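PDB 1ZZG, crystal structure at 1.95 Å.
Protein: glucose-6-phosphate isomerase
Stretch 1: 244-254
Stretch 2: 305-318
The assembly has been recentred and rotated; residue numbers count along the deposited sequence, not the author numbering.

Stretch 1 (244-254) VHVFMVYSERL
Stretch 2 305-318: DKLLALVIPEAPLE

The carbonyl oxygen of L307 accepts two hydrogen bonds from the neighbouring strand, one of them from a side chain. V246 N reaches L307 O at 2.9 Å, and H245 ND1 reaches L307 O at 3.0 Å. The oxygen lies near the H245 ring plane, at its edge; H245 has chi1 t and chi2 44°.

Strands 244-249 and 306-313 run parallel, with axes 15° apart and 4.7 Å at closest approach. Phi/psi values are extended throughout. V244 pairs with K306, and the register continues in step to V249 with V311. Even-numbered residues of the first strand donate and accept, as parallel pairing requires. L307 N to V244 O is 3.1 Å, A309 N to V246 O 2.9 Å, M248 N to A309 O 2.9 Å, V311 N to M248 O 2.8 Å, and Y250 N to V311 O 3.0 Å.

V244, V246, M248, K306, L308 and L310 share one sheet face. V246 CB meets L308 CG at 3.8 Å. V246 is t; L308 is m. M248 is t at all three chi angles. H245, F247, V249, L307, A309 and V311 share the other face. F247 (t, chi2 75°) places CZ 3.8 Å from V311 CG2; V311 is t.

Beyond the ladder, Y250 O lies 3.2 Å from P313 CD. Proline has no amide hydrogen to offer, and this buried oxygen has no partner.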

# COMPACT_ATOMS: atom_id res chain seq x y z
N VAL A 244 5.44 16.08 -6.13
CA VAL A 244 5.53 14.64 -5.92
C VAL A 244 6.88 13.97 -6.08
O VAL A 244 7.67 14.30 -6.96
CB VAL A 244 4.52 13.93 -6.86
CG1 VAL A 244 4.72 12.42 -6.84
CG2 VAL A 244 3.09 14.31 -6.45
N HIS A 245 7.13 13.00 -5.21
CA HIS A 245 8.34 12.21 -5.25
C HIS A 245 7.89 10.76 -5.18
O HIS A 245 7.39 10.30 -4.16
CB HIS A 245 9.26 12.53 -4.07
CG HIS A 245 10.44 11.61 -3.96
ND1 HIS A 245 11.19 11.24 -5.05
CD2 HIS A 245 10.99 10.98 -2.90
CE1 HIS A 245 12.16 10.43 -4.66
NE2 HIS A 245 12.05 10.25 -3.36
N VAL A 246 8.04 10.04 -6.29
CA VAL A 246 7.63 8.64 -6.34
C VAL A 246 8.77 7.71 -5.93
O VAL A 246 9.91 7.88 -6.36
CB VAL A 246 7.16 8.24 -7.77
CG1 VAL A 246 6.69 6.79 -7.77
CG2 VAL A 246 6.05 9.17 -8.22
N PHE A 247 8.44 6.75 -5.07
CA PHE A 247 9.42 5.77 -4.60
C PHE A 247 8.85 4.42 -5.07
O PHE A 247 7.91 3.89 -4.47
CB PHE A 247 9.52 5.82 -3.06
CG PHE A 247 10.58 4.91 -2.49
CD1 PHE A 247 11.93 5.24 -2.58
CD2 PHE A 247 10.22 3.72 -1.86
CE1 PHE A 247 12.91 4.40 -2.06
CE2 PHE A 247 11.19 2.88 -1.33
CZ PHE A 247 12.53 3.21 -1.43
N MET A 248 9.44 3.88 -6.14
CA MET A 248 8.98 2.64 -6.74
C MET A 248 9.96 1.48 -6.60
O MET A 248 11.09 1.55 -7.09
CB MET A 248 8.67 2.90 -8.21
CG MET A 248 8.04 1.76 -8.98
SD MET A 248 7.58 2.34 -10.64
CE MET A 248 6.83 0.88 -11.33
N VAL A 249 9.52 0.40 -5.96
CA VAL A 249 10.38 -0.76 -5.74
C VAL A 249 10.00 -1.97 -6.58
O VAL A 249 8.86 -2.44 -6.53
CB VAL A 249 10.37 -1.17 -4.25
CG1 VAL A 249 11.32 -2.34 -4.02
CG2 VAL A 249 10.75 0.01 -3.38
N TYR A 250 10.95 -2.48 -7.35
CA TYR A 250 10.72 -3.65 -8.19
C TYR A 250 11.00 -4.95 -7.46
O TYR A 250 11.99 -5.63 -7.73
CB TYR A 250 11.57 -3.59 -9.46
CG TYR A 250 10.85 -2.89 -10.58
CD1 TYR A 250 10.70 -1.51 -10.60
CD2 TYR A 250 10.22 -3.63 -11.59
CE1 TYR A 250 9.95 -0.87 -11.58
CE2 TYR A 250 9.46 -3.01 -12.57
CZ TYR A 250 9.33 -1.64 -12.56
OH TYR A 250 8.55 -1.02 -13.52
N SER A 251 10.11 -5.28 -6.53
CA SER A 251 10.22 -6.49 -5.72
C SER A 251 8.92 -6.68 -4.97
O SER A 251 8.26 -5.71 -4.59
CB SER A 251 11.37 -6.36 -4.72
OG SER A 251 11.40 -7.47 -3.84
N GLU A 252 8.53 -7.94 -4.77
CA GLU A 252 7.31 -8.22 -4.02
C GLU A 252 7.72 -8.47 -2.56
O GLU A 252 6.99 -8.13 -1.63
CB GLU A 252 6.59 -9.45 -4.60
CG GLU A 252 5.33 -9.87 -3.85
CD GLU A 252 4.19 -8.84 -3.91
OE1 GLU A 252 4.26 -7.88 -4.71
OE2 GLU A 252 3.22 -9.00 -3.14
N ARG A 253 8.90 -9.05 -2.37
CA ARG A 253 9.40 -9.30 -1.01
C ARG A 253 9.50 -7.97 -0.26
O ARG A 253 9.30 -7.92 0.96
CB ARG A 253 10.77 -9.98 -1.07
CG ARG A 253 10.76 -11.38 -1.68
CD ARG A 253 12.17 -11.89 -1.83
NE ARG A 253 12.85 -11.93 -0.54
CZ ARG A 253 14.17 -11.94 -0.38
NH1 ARG A 253 14.96 -11.90 -1.45
NH2 ARG A 253 14.70 -11.99 0.84
N LEU A 254 9.82 -6.91 -0.99
CA LEU A 254 9.94 -5.57 -0.42
C LEU A 254 8.67 -4.74 -0.63
O LEU A 254 8.72 -3.52 -0.65
CB LEU A 254 11.11 -4.82 -1.05
CG LEU A 254 12.55 -5.24 -0.71
CD1 LEU A 254 13.51 -4.35 -1.49
CD2 LEU A 254 12.79 -5.11 0.79
N ASP A 305 5.47 16.67 -13.09
CA ASP A 305 5.63 17.28 -11.78
C ASP A 305 6.13 16.30 -10.73
O ASP A 305 5.79 16.42 -9.55
CB ASP A 305 4.29 17.87 -11.33
CG ASP A 305 3.18 16.83 -11.26
OD1 ASP A 305 3.43 15.66 -11.61
OD2 ASP A 305 2.06 17.18 -10.85
N LYS A 306 6.95 15.35 -11.15
CA LYS A 306 7.46 14.35 -10.23
C LYS A 306 8.95 14.07 -10.37
O LYS A 306 9.56 14.36 -11.40
CB LYS A 306 6.70 13.04 -10.45
CG LYS A 306 5.18 13.15 -10.36
CD LYS A 306 4.50 11.92 -10.95
CE LYS A 306 2.98 11.97 -10.77
NZ LYS A 306 2.36 13.15 -11.44
N LEU A 307 9.52 13.52 -9.31
CA LEU A 307 10.91 13.08 -9.30
C LEU A 307 10.68 11.62 -8.92
O LEU A 307 10.13 11.34 -7.86
CB LEU A 307 11.75 13.76 -8.22
CG LEU A 307 13.14 13.11 -8.05
CD1 LEU A 307 13.94 13.26 -9.35
CD2 LEU A 307 13.88 13.75 -6.89
N LEU A 308 11.08 10.70 -9.79
CA LEU A 308 10.87 9.29 -9.51
C LEU A 308 12.15 8.52 -9.25
O LEU A 308 13.12 8.61 -10.00
CB LEU A 308 10.10 8.62 -10.65
CG LEU A 308 8.74 9.20 -11.04
CD1 LEU A 308 8.91 10.24 -12.13
CD2 LEU A 308 7.84 8.08 -11.53
N ALA A 309 12.12 7.75 -8.17
CA ALA A 309 13.25 6.92 -7.80
C ALA A 309 12.80 5.47 -7.93
O ALA A 309 11.77 5.08 -7.37
CB ALA A 309 13.68 7.21 -6.37
N LEU A 310 13.56 4.69 -8.69
CA LEU A 310 13.26 3.28 -8.88
C LEU A 310 14.32 2.42 -8.22
O LEU A 310 15.51 2.53 -8.51
CB LEU A 310 13.18 2.94 -10.38
CG LEU A 310 11.81 2.95 -11.07
CD1 LEU A 310 11.20 4.34 -11.00
CD2 LEU A 310 11.97 2.51 -12.51
N VAL A 311 13.88 1.55 -7.31
CA VAL A 311 14.78 0.65 -6.61
C VAL A 311 14.72 -0.68 -7.35
O VAL A 311 13.66 -1.31 -7.41
CB VAL A 311 14.31 0.46 -5.15
CG1 VAL A 311 15.23 -0.52 -4.42
CG2 VAL A 311 14.29 1.80 -4.46
N ILE A 312 15.85 -1.09 -7.91
CA ILE A 312 15.91 -2.32 -8.71
C ILE A 312 16.97 -3.33 -8.28
O ILE A 312 18.15 -3.00 -8.18
CB ILE A 312 16.19 -1.97 -10.19
CG1 ILE A 312 15.18 -0.94 -10.68
CG2 ILE A 312 16.18 -3.24 -11.03
CD1 ILE A 312 15.53 -0.33 -12.02
N PRO A 313 16.56 -4.58 -8.02
CA PRO A 313 17.51 -5.62 -7.62
C PRO A 313 18.26 -6.08 -8.87
O PRO A 313 17.73 -6.00 -9.98
CB PRO A 313 16.60 -6.70 -7.05
CG PRO A 313 15.39 -6.59 -7.92
CD PRO A 313 15.18 -5.10 -7.98
N GLU A 314 19.49 -6.56 -8.71
CA GLU A 314 20.25 -7.01 -9.87
C GLU A 314 20.40 -8.52 -9.97
O GLU A 314 20.87 -9.03 -10.98
CB GLU A 314 21.63 -6.35 -9.88
CG GLU A 314 21.57 -4.85 -10.04
CD GLU A 314 22.92 -4.23 -10.29
OE1 GLU A 314 23.81 -4.35 -9.42
OE2 GLU A 314 23.10 -3.62 -11.37
N ALA A 315 19.99 -9.23 -8.92
CA ALA A 315 20.08 -10.68 -8.91
C ALA A 315 19.05 -11.29 -7.97
O ALA A 315 18.67 -10.67 -6.97
CB ALA A 315 21.49 -11.11 -8.49
N PRO A 316 18.58 -12.50 -8.30
CA PRO A 316 17.60 -13.20 -7.47
C PRO A 316 18.39 -14.04 -6.48
O PRO A 316 19.58 -14.29 -6.70
CB PRO A 316 16.86 -14.06 -8.48
CG PRO A 316 17.99 -14.50 -9.38
CD PRO A 316 18.78 -13.21 -9.58
N LEU A 317 17.75 -14.48 -5.41
CA LEU A 317 18.42 -15.34 -4.45
C LEU A 317 18.24 -16.77 -4.98
O LEU A 317 19.11 -17.61 -4.84
CB LEU A 317 17.80 -15.20 -3.06
CG LEU A 317 17.92 -13.80 -2.44
CD1 LEU A 317 17.41 -13.84 -1.01
CD2 LEU A 317 19.38 -13.33 -2.48
N GLU A 318 17.08 -17.01 -5.59
CA GLU A 318 16.75 -18.30 -6.18
C GLU A 318 15.75 -17.99 -7.29
O GLU A 318 14.64 -17.52 -7.04
CB GLU A 318 16.13 -19.25 -5.15
CG GLU A 318 15.70 -20.57 -5.77
CD GLU A 318 15.35 -21.63 -4.74
OE1 GLU A 318 14.72 -21.30 -3.70
OE2 GLU A 318 15.69 -22.81 -4.97